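Local coordinates for protein CsuC (Acinetobacter baumannii, PDB 6FJY) that probably serves as a periplasmic chaperone of archaic chaperone-usher Csu pili, holding the tip adhesion subunit CsuE in a pre-assembly complex, at residues I8-E13 / Y116-F121; W22-G27 / G67-L72; R36-N41 / R89-E94. All coordinates share one frame; numbering follows the deposited sequence.

Interaction 1: residues I8-E13 / Y116-F121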
loop_
_atom_site.group_PDB
_atom_site.type_symbol
_atom_site.label_atom_id
_atom_site.label_comp_id
_atom_site.label_asym_id
_atom_site.label_seq_id
_atom_site.Cartn_x
_atom_site.Cartn_y
_atom_site.Cartn_z
ATOM N N ILE A 8 -1.992 0.109 -2.130
ATOM C CA ILE A 8 -2.289 0.370 -3.536
ATOM C C ILE A 8 -1.109 0.069 -4.466
ATOM O O ILE A 8 -1.259 0.185 -5.691
ATOM C CB ILE A 8 -2.771 1.824 -3.704
ATOM C CG1 ILE A 8 -1.794 2.783 -3.050
ATOM C CG2 ILE A 8 -4.177 2.015 -3.080
ATOM C CD1 ILE A 8 -2.268 4.219 -3.105
ATOM N N TYR A 9 0.050 -0.325 -3.924
ATOM C CA TYR A 9 1.175 -0.834 -4.715
ATOM C C TYR A 9 1.600 -2.188 -4.172
ATOM O O TYR A 9 2.719 -2.347 -3.677
ATOM C CB TYR A 9 2.354 0.140 -4.704
ATOM C CG TYR A 9 2.052 1.499 -5.291
ATOM C CD1 TYR A 9 1.680 1.643 -6.622
ATOM C CD2 TYR A 9 2.127 2.639 -4.515
ATOM C CE1 TYR A 9 1.410 2.896 -7.168
ATOM C CE2 TYR A 9 1.855 3.889 -5.046
ATOM C CZ TYR A 9 1.494 4.011 -6.368
ATOM O OH TYR A 9 1.221 5.253 -6.880
ATOM N N PRO A 10 0.732 -3.193 -4.246
ATOM C CA PRO A 10 1.082 -4.510 -3.716
ATOM C C PRO A 10 2.005 -5.286 -4.652
ATOM O O PRO A 10 2.123 -5.000 -5.848
ATOM C CB PRO A 10 -0.279 -5.194 -3.582
ATOM C CG PRO A 10 -1.063 -4.628 -4.722
ATOM C CD PRO A 10 -0.615 -3.191 -4.839
ATOM N N LYS A 11 2.672 -6.280 -4.066
ATOM C CA LYS A 11 3.566 -7.167 -4.795
ATOM C C LYS A 11 3.709 -8.472 -4.029
ATOM O O LYS A 11 3.487 -8.530 -2.816
ATOM C CB LYS A 11 4.952 -6.552 -5.061
ATOM C CG LYS A 11 5.420 -5.460 -4.103
ATOM C CD LYS A 11 5.731 -5.947 -2.708
ATOM C CE LYS A 11 6.012 -4.745 -1.790
ATOM N NZ LYS A 11 6.305 -5.104 -0.361
ATOM N N ILE A 12 4.053 -9.521 -4.774
ATOM C CA ILE A 12 4.264 -10.870 -4.259
ATOM C C ILE A 12 5.706 -11.248 -4.580
ATOM O O ILE A 12 6.064 -11.403 -5.754
ATOM C CB ILE A 12 3.286 -11.871 -4.886
ATOM C CG1 ILE A 12 1.875 -11.278 -4.913
ATOM C CG2 ILE A 12 3.310 -13.193 -4.117
ATOM C CD1 ILE A 12 0.815 -12.211 -5.476
ATOM N N GLU A 13 6.540 -11.378 -3.550
ATOM C CA GLU A 13 7.947 -11.672 -3.775
ATOM C C GLU A 13 8.127 -13.126 -4.219
ATOM O O GLU A 13 7.195 -13.945 -4.182
ATOM C CB GLU A 13 8.767 -11.372 -2.519
ATOM C CG GLU A 13 8.622 -9.934 -2.001
ATOM C CD GLU A 13 9.301 -8.900 -2.859
ATOM O OE1 GLU A 13 10.027 -9.278 -3.800
ATOM O OE2 GLU A 13 9.112 -7.698 -2.581
ATOM N N TYR A 116 -11.262 0.906 -8.311
ATOM C CA TYR A 116 -9.837 1.068 -8.063
ATOM C C TYR A 116 -9.071 0.184 -9.028
ATOM O O TYR A 116 -9.276 -1.036 -9.057
ATOM C CB TYR A 116 -9.469 0.708 -6.624
ATOM C CG TYR A 116 -9.968 1.693 -5.595
ATOM C CD1 TYR A 116 -11.257 1.604 -5.083
ATOM C CD2 TYR A 116 -9.137 2.692 -5.109
ATOM C CE1 TYR A 116 -11.714 2.507 -4.135
ATOM C CE2 TYR A 116 -9.585 3.603 -4.162
ATOM C CZ TYR A 116 -10.870 3.504 -3.680
ATOM O OH TYR A 116 -11.315 4.395 -2.739
ATOM N N SER A 117 -8.218 0.806 -9.835
ATOM C CA SER A 117 -7.264 0.101 -10.680
ATOM C C SER A 117 -5.906 0.190 -9.991
ATOM O O SER A 117 -5.333 1.276 -9.851
ATOM C CB SER A 117 -7.221 0.685 -12.091
ATOM O OG SER A 117 -6.332 -0.069 -12.905
ATOM N N ILE A 118 -5.411 -0.949 -9.522
ATOM C CA ILE A 118 -4.266 -1.007 -8.630
ATOM C C ILE A 118 -3.167 -1.848 -9.290
ATOM O O ILE A 118 -3.437 -2.973 -9.712
ATOM C CB ILE A 118 -4.641 -1.580 -7.255
ATOM C CG1 ILE A 118 -5.407 -0.516 -6.447
ATOM C CG2 ILE A 118 -3.421 -2.085 -6.526
ATOM C CD1 ILE A 118 -6.023 -1.058 -5.170
ATOM N N PRO A 119 -1.937 -1.344 -9.394
ATOM C CA PRO A 119 -0.871 -2.138 -10.015
ATOM C C PRO A 119 -0.388 -3.230 -9.076
ATOM O O PRO A 119 -0.158 -3.006 -7.885
ATOM C CB PRO A 119 0.226 -1.103 -10.265
ATOM C CG PRO A 119 0.054 -0.128 -9.113
ATOM C CD PRO A 119 -1.435 -0.047 -8.891
ATOM N N LEU A 120 -0.195 -4.413 -9.636
ATOM C CA LEU A 120 0.214 -5.582 -8.876
ATOM C C LEU A 120 1.357 -6.278 -9.602
ATOM O O LEU A 120 1.274 -6.507 -10.813
ATOM C CB LEU A 120 -0.965 -6.528 -8.708
ATOM C CG LEU A 120 -0.631 -7.844 -8.024
ATOM C CD1 LEU A 120 -0.215 -7.622 -6.545
ATOM C CD2 LEU A 120 -1.800 -8.761 -8.149
ATOM N N PHE A 121 2.435 -6.572 -8.880
ATOM C CA PHE A 121 3.592 -7.231 -9.476
ATOM C C PHE A 121 3.972 -8.481 -8.701
ATOM O O PHE A 121 4.076 -8.454 -7.477
ATOM C CB PHE A 121 4.796 -6.302 -9.539
ATOM C CG PHE A 121 4.558 -5.089 -10.369
ATOM C CD1 PHE A 121 4.637 -5.158 -11.743
ATOM C CD2 PHE A 121 4.270 -3.867 -9.775
ATOM C CE1 PHE A 121 4.417 -4.034 -12.531
ATOM C CE2 PHE A 121 4.045 -2.746 -10.559
ATOM C CZ PHE A 121 4.128 -2.829 -11.936
#
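The carbonyl oxygen of F121 is held by two donors from the chain alongside. One is a true hydrogen bond: I12 N meets F121 O at 2.9 Å, in the plane of the carbonyl. The other is a CA-H...O contact, with K11 CA 3.0 Å from F121 O. A second hydrogen bond, from F121 N to P10 O, is weak at 3.4 Å. Together they make a short parallel bridge of K11 with F121.

Upstream the backbones part slightly, and side chains fill the join. P10 lies at the centre. Its ring CG touches CD1 of L120 at 3.6 Å, and the two side chains cross at about a right angle. L120 has CG anti to its backbone N (chi1 175°), and CD1 reaches back to this proline. The adjoining ring carbon, P10 CD, meets I118, 3.5 Å from I118 CG2. Next to it, the carbonyl oxygen of I8 touches both I118 CG2 and P119 CD, each at 3.2 Å. CG of P119 approaches the edge of the Y9 ring, 3.5 Å from Y9 CD1. Most of these groups are buried.

On its far side, strand 109-123 bonds to strand 85-95. Earlier in it, Y116 and S117 pair in parallel with a strand of another protein chain. The N-terminal strand first runs antiparallel beside 18-25, then crosses at 8-10 to run parallel with 109-123. Such a change of partner by the first strand, here at a proline, is characteristic of immunoglobulin-like beta sandwiches, including the N-terminal domain of PapD-type chaperones.

Interaction 2: residues W22-G27 / G67-L72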
loop_
_atom_site.group_PDB
_atom_site.type_symbol
_atom_site.label_atom_id
_atom_site.label_comp_id
_atom_site.label_asym_id
_atom_site.label_seq_id
_atom_site.Cartn_x
_atom_site.Cartn_y
_atom_site.Cartn_z
ATOM N N TRP A 22 -5.931 -4.988 2.329
ATOM C CA TRP A 22 -6.971 -4.783 3.321
ATOM C C TRP A 22 -8.095 -3.941 2.747
ATOM O O TRP A 22 -7.860 -2.976 2.015
ATOM C CB TRP A 22 -6.393 -4.138 4.576
ATOM C CG TRP A 22 -5.435 -5.045 5.259
ATOM C CD1 TRP A 22 -4.083 -4.923 5.292
ATOM C CD2 TRP A 22 -5.751 -6.236 5.987
ATOM N NE1 TRP A 22 -3.532 -5.961 6.002
ATOM C CE2 TRP A 22 -4.535 -6.781 6.442
ATOM C CE3 TRP A 22 -6.941 -6.885 6.314
ATOM C CZ2 TRP A 22 -4.473 -7.950 7.196
ATOM C CZ3 TRP A 22 -6.878 -8.045 7.076
ATOM C CH2 TRP A 22 -5.655 -8.569 7.496
ATOM N N LEU A 23 -9.321 -4.339 3.066
ATOM C CA LEU A 23 -10.530 -3.622 2.693
ATOM C C LEU A 23 -11.233 -3.241 3.985
ATOM O O LEU A 23 -11.666 -4.125 4.733
ATOM C CB LEU A 23 -11.435 -4.519 1.854
ATOM C CG LEU A 23 -10.871 -4.868 0.477
ATOM C CD1 LEU A 23 -11.839 -5.753 -0.304
ATOM C CD2 LEU A 23 -10.488 -3.616 -0.298
ATOM N N GLN A 24 -11.350 -1.938 4.241
ATOM C CA GLN A 24 -11.899 -1.446 5.492
ATOM C C GLN A 24 -12.942 -0.363 5.229
ATOM O O GLN A 24 -12.681 0.606 4.511
ATOM C CB GLN A 24 -10.770 -0.933 6.395
ATOM C CG GLN A 24 -11.209 -0.608 7.820
ATOM C CD GLN A 24 -10.024 -0.469 8.741
ATOM O OE1 GLN A 24 -8.878 -0.575 8.303
ATOM N NE2 GLN A 24 -10.282 -0.244 10.017
ATOM N N ASN A 25 -14.133 -0.561 5.786
ATOM C CA ASN A 25 -15.237 0.395 5.719
ATOM C C ASN A 25 -15.277 1.167 7.031
ATOM O O ASN A 25 -15.636 0.606 8.075
ATOM C CB ASN A 25 -16.562 -0.326 5.474
ATOM C CG ASN A 25 -17.722 0.626 5.226
ATOM O OD1 ASN A 25 -17.770 1.740 5.750
ATOM N ND2 ASN A 25 -18.682 0.172 4.431
ATOM N N THR A 26 -14.926 2.450 6.977
ATOM C CA THR A 26 -14.996 3.331 8.136
ATOM C C THR A 26 -16.258 4.187 8.164
ATOM O O THR A 26 -16.436 4.975 9.103
ATOM C CB THR A 26 -13.755 4.225 8.199
ATOM O OG1 THR A 26 -13.506 4.786 6.903
ATOM C CG2 THR A 26 -12.546 3.426 8.676
ATOM N N GLY A 27 -17.129 4.056 7.165
ATOM C CA GLY A 27 -18.366 4.804 7.115
ATOM C C GLY A 27 -19.448 4.178 7.975
ATOM O O GLY A 27 -19.200 3.332 8.835
ATOM N N GLY A 67 -17.680 -0.612 9.649
ATOM C CA GLY A 67 -16.770 -1.044 10.688
ATOM C C GLY A 67 -16.045 -2.340 10.410
ATOM O O GLY A 67 -15.273 -2.792 11.266
ATOM N N GLU A 68 -16.278 -2.970 9.262
ATOM C CA GLU A 68 -15.629 -4.236 8.977
ATOM C C GLU A 68 -14.270 -4.016 8.329
ATOM O O GLU A 68 -13.997 -2.976 7.723
ATOM C CB GLU A 68 -16.493 -5.119 8.084
ATOM C CG GLU A 68 -17.729 -5.630 8.810
ATOM C CD GLU A 68 -18.407 -6.705 8.041
ATOM O OE1 GLU A 68 -18.280 -6.659 6.800
ATOM O OE2 GLU A 68 -19.055 -7.586 8.662
ATOM N N LYS A 69 -13.407 -5.005 8.513
ATOM C CA LYS A 69 -12.085 -5.050 7.906
ATOM C C LYS A 69 -11.905 -6.452 7.342
ATOM O O LYS A 69 -11.893 -7.435 8.094
ATOM C CB LYS A 69 -10.999 -4.704 8.929
ATOM C CG LYS A 69 -9.590 -4.632 8.361
ATOM C CD LYS A 69 -8.609 -4.245 9.442
ATOM C CE LYS A 69 -7.173 -4.273 8.927
ATOM N NZ LYS A 69 -6.189 -3.921 10.022
ATOM N N HIS A 70 -11.827 -6.556 6.025
ATOM C CA HIS A 70 -11.636 -7.837 5.367
ATOM C C HIS A 70 -10.245 -7.896 4.747
ATOM O O HIS A 70 -9.686 -6.878 4.333
ATOM C CB HIS A 70 -12.690 -8.078 4.276
ATOM C CG HIS A 70 -14.092 -8.210 4.785
ATOM N ND1 HIS A 70 -14.998 -9.092 4.227
ATOM C CD2 HIS A 70 -14.759 -7.560 5.768
ATOM C CE1 HIS A 70 -16.151 -9.002 4.868
ATOM N NE2 HIS A 70 -16.033 -8.083 5.810
ATOM N N MET A 71 -9.684 -9.095 4.689
ATOM C CA MET A 71 -8.441 -9.301 3.962
ATOM C C MET A 71 -8.775 -9.805 2.567
ATOM O O MET A 71 -9.676 -10.631 2.387
ATOM C CB MET A 71 -7.507 -10.260 4.701
ATOM C CG MET A 71 -6.126 -10.396 4.068
ATOM S SD MET A 71 -5.135 -11.646 4.860
ATOM C CE MET A 71 -5.872 -12.989 4.131
ATOM N N LEU A 72 -8.094 -9.234 1.583
ATOM C CA LEU A 72 -8.120 -9.705 0.208
ATOM C C LEU A 72 -6.812 -10.449 -0.029
ATOM O O LEU A 72 -5.737 -9.845 -0.057
ATOM C CB LEU A 72 -8.306 -8.542 -0.763
ATOM C CG LEU A 72 -8.016 -8.783 -2.251
ATOM C CD1 LEU A 72 -8.856 -9.926 -2.842
ATOM C CD2 LEU A 72 -8.251 -7.497 -3.017
#
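Two neighbouring strands of the immunoglobulin-like N-terminal domain, 18-25 and 69-76, pair here near the domain surface. They correspond to strands B and E of the classical sandwich. The pairing is antiparallel, and the local axes are 159° apart. L23 and H70 form the hydrogen-bonded pair: L23 N to H70 O is 2.9 Å, and H70 N to L23 O is 2.8 Å. Both bonds are nearly straight and lie in the carbonyl planes. The next bond runs from N25 N to E68 O, nearly along the C=O axis. At the end, G67 N reaches N25 O from above the carbonyl plane.

On the face carrying W22, Q24, K69 and M71, the indole of W22 is clamped. K69 is fully extended, so its CE lies 3.6 Å above one side of the indole plane, and its ammonium makes a cation-pi contact with the six-membered ring, NZ being 4.8 Å from the centroid. M71 covers the opposite side with CG, and CB comes within 3.3 Å of W22 CZ3. Its SD adds an oblique Met-aromatic contact. The ring of W6, from strand 3-6, also meets W22. The far face of the pair carries L23, packed on F3 and I5 of strand 3-6.

Side chains also bond within each segment. The carboxylate of E68 accepts from H70 NE2 and also from K65 N, which would help to fix the imidazole. OD1 of N25 accepts from the backbone N of G27, two residues on, at 2.8 Å, nearly along the side-chain C=O axis, closing an Asx turn.

Interaction 3: residues R36-N41 / R89-E94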
loop_
_atom_site.group_PDB
_atom_site.type_symbol
_atom_site.label_atom_id
_atom_site.label_comp_id
_atom_site.label_asym_id
_atom_site.label_seq_id
_atom_site.Cartn_x
_atom_site.Cartn_y
_atom_site.Cartn_z
ATOM N N ARG A 36 -11.316 -8.469 -9.051
ATOM C CA ARG A 36 -10.789 -9.240 -10.172
ATOM C C ARG A 36 -9.316 -8.902 -10.373
ATOM O O ARG A 36 -8.858 -7.821 -10.006
ATOM C CB ARG A 36 -11.566 -8.966 -11.463
ATOM C CG ARG A 36 -12.974 -9.566 -11.487
ATOM C CD ARG A 36 -13.759 -9.080 -12.685
ATOM N NE ARG A 36 -14.041 -7.650 -12.606
ATOM C CZ ARG A 36 -14.606 -6.945 -13.581
ATOM N NH1 ARG A 36 -14.940 -7.535 -14.722
ATOM N NH2 ARG A 36 -14.827 -5.648 -13.422
ATOM N N VAL A 37 -8.556 -9.841 -10.935
ATOM C CA VAL A 37 -7.146 -9.594 -11.221
ATOM C C VAL A 37 -6.895 -9.926 -12.687
ATOM O O VAL A 37 -7.153 -11.048 -13.131
ATOM C CB VAL A 37 -6.200 -10.390 -10.305
ATOM C CG1 VAL A 37 -4.734 -10.078 -10.641
ATOM C CG2 VAL A 37 -6.480 -10.063 -8.860
ATOM N N PHE A 38 -6.367 -8.963 -13.419
ATOM C CA PHE A 38 -6.103 -9.089 -14.839
ATOM C C PHE A 38 -4.604 -9.082 -15.086
ATOM O O PHE A 38 -3.843 -8.435 -14.366
ATOM C CB PHE A 38 -6.758 -7.945 -15.623
ATOM C CG PHE A 38 -8.261 -7.973 -15.595
ATOM C CD1 PHE A 38 -8.972 -8.680 -16.553
ATOM C CD2 PHE A 38 -8.966 -7.316 -14.597
ATOM C CE1 PHE A 38 -10.352 -8.708 -16.528
ATOM C CE2 PHE A 38 -10.346 -7.339 -14.572
ATOM C CZ PHE A 38 -11.039 -8.039 -15.531
ATOM N N LYS A 39 -4.191 -9.826 -16.106
ATOM C CA LYS A 39 -2.816 -9.772 -16.555
ATOM C C LYS A 39 -2.635 -8.521 -17.398
ATOM O O LYS A 39 -3.529 -8.126 -18.152
ATOM C CB LYS A 39 -2.450 -11.019 -17.346
ATOM C CG LYS A 39 -0.959 -11.307 -17.391
ATOM C CD LYS A 39 -0.697 -12.758 -17.779
ATOM C CE LYS A 39 0.785 -13.114 -17.688
ATOM N NZ LYS A 39 1.031 -14.556 -18.022
ATOM N N TRP A 40 -1.490 -7.872 -17.219
ATOM C CA TRP A 40 -1.207 -6.556 -17.771
ATOM C C TRP A 40 0.022 -6.655 -18.663
ATOM O O TRP A 40 1.096 -7.049 -18.199
ATOM C CB TRP A 40 -0.992 -5.568 -16.627
ATOM C CG TRP A 40 -0.632 -4.174 -17.000
ATOM C CD1 TRP A 40 -0.768 -3.575 -18.207
ATOM C CD2 TRP A 40 -0.057 -3.192 -16.122
ATOM N NE1 TRP A 40 -0.311 -2.274 -18.143
ATOM C CE2 TRP A 40 0.127 -2.018 -16.871
ATOM C CE3 TRP A 40 0.311 -3.201 -14.774
ATOM C CZ2 TRP A 40 0.671 -0.859 -16.327
ATOM C CZ3 TRP A 40 0.862 -2.053 -14.231
ATOM C CH2 TRP A 40 1.034 -0.892 -15.014
ATOM N N ASN A 41 -0.132 -6.290 -19.932
ATOM C CA ASN A 41 0.976 -6.301 -20.873
ATOM C C ASN A 41 0.903 -5.036 -21.701
ATOM O O ASN A 41 -0.108 -4.331 -21.696
ATOM C CB ASN A 41 0.966 -7.538 -21.785
ATOM C CG ASN A 41 -0.258 -7.601 -22.695
ATOM O OD1 ASN A 41 -0.292 -6.973 -23.755
ATOM N ND2 ASN A 41 -1.258 -8.378 -22.292
ATOM N N ARG A 89 -3.169 -6.104 -13.013
ATOM C CA ARG A 89 -3.974 -5.003 -12.491
ATOM C C ARG A 89 -4.991 -5.613 -11.549
ATOM O O ARG A 89 -5.727 -6.526 -11.942
ATOM C CB ARG A 89 -4.704 -4.226 -13.587
ATOM C CG ARG A 89 -3.809 -3.537 -14.630
ATOM C CD ARG A 89 -2.921 -2.423 -14.108
ATOM N NE ARG A 89 -3.655 -1.303 -13.548
ATOM C CZ ARG A 89 -3.110 -0.124 -13.280
ATOM N NH1 ARG A 89 -1.825 0.098 -13.531
ATOM N NH2 ARG A 89 -3.848 0.833 -12.747
ATOM N N LEU A 90 -4.998 -5.142 -10.304
ATOM C CA LEU A 90 -6.048 -5.466 -9.350
ATOM C C LEU A 90 -7.191 -4.477 -9.558
ATOM O O LEU A 90 -6.969 -3.260 -9.537
ATOM C CB LEU A 90 -5.509 -5.383 -7.925
ATOM C CG LEU A 90 -6.536 -5.412 -6.797
ATOM C CD1 LEU A 90 -7.333 -6.679 -6.838
ATOM C CD2 LEU A 90 -5.874 -5.222 -5.443
ATOM N N ILE A 91 -8.402 -4.996 -9.789
ATOM C CA ILE A 91 -9.580 -4.166 -10.031
ATOM C C ILE A 91 -10.621 -4.481 -8.963
ATOM O O ILE A 91 -11.183 -5.586 -8.935
ATOM C CB ILE A 91 -10.175 -4.377 -11.427
ATOM C CG1 ILE A 91 -9.149 -4.121 -12.529
ATOM C CG2 ILE A 91 -11.356 -3.432 -11.608
ATOM C CD1 ILE A 91 -8.692 -2.703 -12.600
ATOM N N VAL A 92 -10.912 -3.507 -8.109
ATOM C CA VAL A 92 -11.958 -3.671 -7.108
ATOM C C VAL A 92 -13.021 -2.589 -7.292
ATOM O O VAL A 92 -12.712 -1.390 -7.370
ATOM C CB VAL A 92 -11.406 -3.724 -5.668
ATOM C CG1 VAL A 92 -9.879 -3.650 -5.638
ATOM C CG2 VAL A 92 -12.098 -2.735 -4.756
ATOM N N ASP A 93 -14.265 -3.037 -7.427
ATOM C CA ASP A 93 -15.423 -2.194 -7.682
ATOM C C ASP A 93 -16.218 -2.036 -6.386
ATOM O O ASP A 93 -16.674 -3.034 -5.813
ATOM C CB ASP A 93 -16.279 -2.830 -8.772
ATOM C CG ASP A 93 -15.657 -2.703 -10.145
ATOM O OD1 ASP A 93 -15.452 -1.558 -10.584
ATOM O OD2 ASP A 93 -15.358 -3.742 -10.779
ATOM N N GLU A 94 -16.388 -0.791 -5.931
ATOM C CA GLU A 94 -16.983 -0.474 -4.632
ATOM C C GLU A 94 -18.358 0.150 -4.835
ATOM O O GLU A 94 -18.473 1.231 -5.422
ATOM C CB GLU A 94 -16.079 0.475 -3.835
ATOM C CG GLU A 94 -16.524 0.771 -2.386
ATOM C CD GLU A 94 -17.291 2.089 -2.248
ATOM O OE1 GLU A 94 -17.531 2.758 -3.275
ATOM O OE2 GLU A 94 -17.652 2.462 -1.112
HETATM O O HOH W 1 -13.991 -6.289 -10.352
#
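Backbone hydrogen bonds tie the two strands in antiparallel register, with their local axes 151° apart. R36 pairs with I91 through both N-H...O bonds, each 2.9 Å between N and O. F38 pairs with R89 in the same way, and all four bonds are close to straight. Between them V37 and L90 form a non-hydrogen-bonded pair.

The charged contacts lie at two places. At one, R36 NH2 makes a salt bridge to D93 OD2 at 3.3 Å, whose hydrogen bond is weak, with the guanidinium and carboxylate planes turned 48° apart. A water supports it more closely. It accepts from R36 NE at 2.6 Å and donates to D93 OD2 and to I91 O, so it bridges side chains and backbone. At the other place, R89 bends at chi2 and chi3 and folds over W40. Its CD lies 3.4 Å above the indole plane. The guanidinium stands almost perpendicular to the ring, at 85°, and points an edge at it: NH1 is 3.4 Å from W40 CH2. This is a cation-pi contact over the face. The polar end of R89 serves more than the ring. NH2 bonds S117 OG and forms a salt bridge with the backbone of the other protein chain, consistent with R89 anchoring the end of the bound subunit's chain in the cleft. W40 NE1 is bonded to D47.

Apolar packing completes the pair. The side chains of I91 and F38 cross at about a right angle, with I91 CG1 3.8 Å from F38 CD2. Opposite this face, V37 CG2 touches L90 CD1.

Strand 85-95 is thus flanked by 31-41 on one side and 109-123 on the other, where L90 bonds I118. Strand 31-41 continues the sheet to 48-50, and W40 meets Y196 edge-to-face.

How the interactions relate
All three contacts lie in the immunoglobulin-like N-terminal domain, and their strands belong to one curled set of paired strands. Interactions 1 and 3 are close, with centres about 9 Å apart. Strands 109-123 and 85-95 are neighbours, and I91 CD1 packs on S117 OG. Interaction 2 lies about 18 Å from the centre of interaction 1 and 19 Å from that of interaction 3; L72 touches L90 across the core. In sequence, interaction 1 encloses the other two, whose segments alternate. It joins strand 11-12, at the start of the domain, to strand 109-123. It also meets the other protein chain most, while interactions 2 and 3 each reach it with one residue, Q24 and R89.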